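Local structure of excinuclease ABC, subunit A. (Deinococcus radiodurans, 2VF7) at residues A[411-416]-A[830-835]. The protein binds DNA, zinc and adenine nucleotides and probably hydrolyses ATP as a UvrA-family ABC protein, probably helping to recognise damage during nucleotide excision repair. The protein carries 1 engineered substitution. Sequence-based numbering, arbitrary orientation.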
loop_
_atom_site.group_PDB
_atom_site.type_symbol
_atom_site.label_atom_id
_atom_site.label_comp_id
_atom_site.label_asym_id
_atom_site.label_seq_id
_atom_site.Cartn_x
_atom_site.Cartn_y
_atom_site.Cartn_z
ATOM N N GLY A 411 7.533 -26.333 -18.295
ATOM C CA GLY A 411 6.403 -27.251 -18.235
ATOM C C GLY A 411 5.657 -27.328 -19.545
ATOM O O GLY A 411 4.647 -28.028 -19.652
ATOM N N LEU A 412 6.150 -26.605 -20.542
ATOM C CA LEU A 412 5.562 -26.635 -21.856
ATOM C C LEU A 412 6.202 -27.695 -22.719
ATOM O O LEU A 412 7.436 -27.808 -22.774
ATOM C CB LEU A 412 5.694 -25.276 -22.566
ATOM C CG LEU A 412 4.448 -24.443 -22.871
ATOM C CD1 LEU A 412 4.688 -23.659 -24.113
ATOM C CD2 LEU A 412 3.257 -25.335 -23.078
ATOM N N HIS A 413 5.339 -28.445 -23.403
ATOM C CA HIS A 413 5.718 -29.367 -24.460
ATOM C C HIS A 413 6.135 -28.612 -25.725
ATOM O O HIS A 413 5.533 -27.584 -26.028
ATOM C CB HIS A 413 4.513 -30.231 -24.804
ATOM C CG HIS A 413 4.857 -31.460 -25.581
ATOM N ND1 HIS A 413 5.215 -32.642 -24.972
ATOM C CD2 HIS A 413 4.920 -31.687 -26.912
ATOM C CE1 HIS A 413 5.467 -33.549 -25.898
ATOM N NE2 HIS A 413 5.301 -32.992 -27.082
ATOM N N PRO A 414 7.137 -29.127 -26.484
ATOM C CA PRO A 414 7.542 -28.463 -27.731
ATOM C C PRO A 414 6.411 -28.285 -28.740
ATOM O O PRO A 414 6.467 -27.366 -29.554
ATOM C CB PRO A 414 8.621 -29.386 -28.305
ATOM C CG PRO A 414 9.110 -30.166 -27.166
ATOM C CD PRO A 414 7.959 -30.320 -26.221
ATOM N N ALA A 415 5.395 -29.149 -28.679
ATOM C CA ALA A 415 4.217 -29.039 -29.548
ATOM C C ALA A 415 3.367 -27.799 -29.262
ATOM O O ALA A 415 2.514 -27.444 -30.072
ATOM C CB ALA A 415 3.363 -30.283 -29.449
ATOM N N ASP A 416 3.608 -27.143 -28.126
ATOM C CA ASP A 416 2.788 -26.017 -27.699
ATOM C C ASP A 416 3.475 -24.648 -27.662
ATOM O O ASP A 416 2.834 -23.672 -27.291
ATOM C CB ASP A 416 2.173 -26.309 -26.330
ATOM C CG ASP A 416 1.129 -27.425 -26.374
ATOM O OD1 ASP A 416 0.570 -27.704 -27.458
ATOM O OD2 ASP A 416 0.867 -28.027 -25.310
ATOM N N GLY A 830 0.397 -42.050 -33.279
ATOM C CA GLY A 830 -0.519 -41.393 -32.362
ATOM C C GLY A 830 0.225 -40.838 -31.174
ATOM O O GLY A 830 -0.259 -40.936 -30.051
ATOM N N SER A 831 1.410 -40.277 -31.427
ATOM C CA SER A 831 2.222 -39.603 -30.410
ATOM C C SER A 831 2.489 -38.188 -30.880
ATOM O O SER A 831 2.797 -37.959 -32.059
ATOM C CB SER A 831 3.551 -40.329 -30.204
ATOM O OG SER A 831 4.248 -39.830 -29.082
ATOM N N VAL A 832 2.344 -37.230 -29.979
ATOM C CA VAL A 832 2.583 -35.844 -30.331
ATOM C C VAL A 832 4.044 -35.439 -30.035
ATOM O O VAL A 832 4.577 -34.517 -30.665
ATOM C CB VAL A 832 1.489 -34.908 -29.697
ATOM C CG1 VAL A 832 2.077 -33.657 -29.103
ATOM C CG2 VAL A 832 0.401 -34.552 -30.747
ATOM N N THR A 833 4.692 -36.147 -29.106
ATOM C CA THR A 833 6.106 -35.934 -28.843
ATOM C C THR A 833 7.048 -36.626 -29.827
ATOM O O THR A 833 8.190 -36.196 -29.972
ATOM C CB THR A 833 6.532 -36.335 -27.395
ATOM O OG1 THR A 833 7.447 -37.437 -27.445
ATOM C CG2 THR A 833 5.338 -36.653 -26.508
ATOM N N ALA A 834 6.578 -37.689 -30.494
ATOM C CA ALA A 834 7.413 -38.480 -31.411
ATOM C C ALA A 834 8.237 -37.633 -32.368
ATOM O O ALA A 834 9.464 -37.679 -32.294
ATOM C CB ALA A 834 6.592 -39.509 -32.171
ATOM N N PRO A 835 7.578 -36.835 -33.249
ATOM C CA PRO A 835 8.339 -35.986 -34.176
ATOM C C PRO A 835 9.445 -35.143 -33.522
ATOM O O PRO A 835 10.527 -35.022 -34.091
ATOM C CB PRO A 835 7.265 -35.082 -34.797
ATOM C CG PRO A 835 6.020 -35.305 -33.983
ATOM C CD PRO A 835 6.126 -36.674 -33.457
#
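H413 and A415 meet V832 and T833 in a small, mainly apolar packing contact between the loop that follows strand 402-406 and the turn leading into the C-terminal helix 834-840. Together the two sides bury 150 Å², and the nearest CA atoms, those of A415 and V832, are 7.0 Å apart. CG of H413 lies anti to the backbone N (chi1 -163°), which carries the imidazole outward from the loop. The ring meets T833 edge-on, NE2 lying 3.5 Å from T833 CA; the shorter approach to the T833 methyl is doubtful. NE2 is buried without a polar partner, whereas ND1 makes a weak hydrogen bond to G530 O. P414 CD sits over one ring face near its rim, 3.3 Å above the plane. Alongside, V832 CG1 touches A415 CB at 3.6 Å and approaches H413 NE2 obliquely at 3.9 Å. The loop is tightened by D416 N bonding to H413 O at 2.9 Å, while S831 OG weakly caps A834 N and forms a hydrogen bond with D804 OD2. The H413 side chain lies about 6 Å from that of K536, an ADP-binding residue, and G411 O forms a hydrogen bond with S532 OG of the same nucleotide pocket. Such proximity, just after the strand that carries the Walker B motif, is consistent with the D-loop of one ABC module facing the Walker A P-loop of the other.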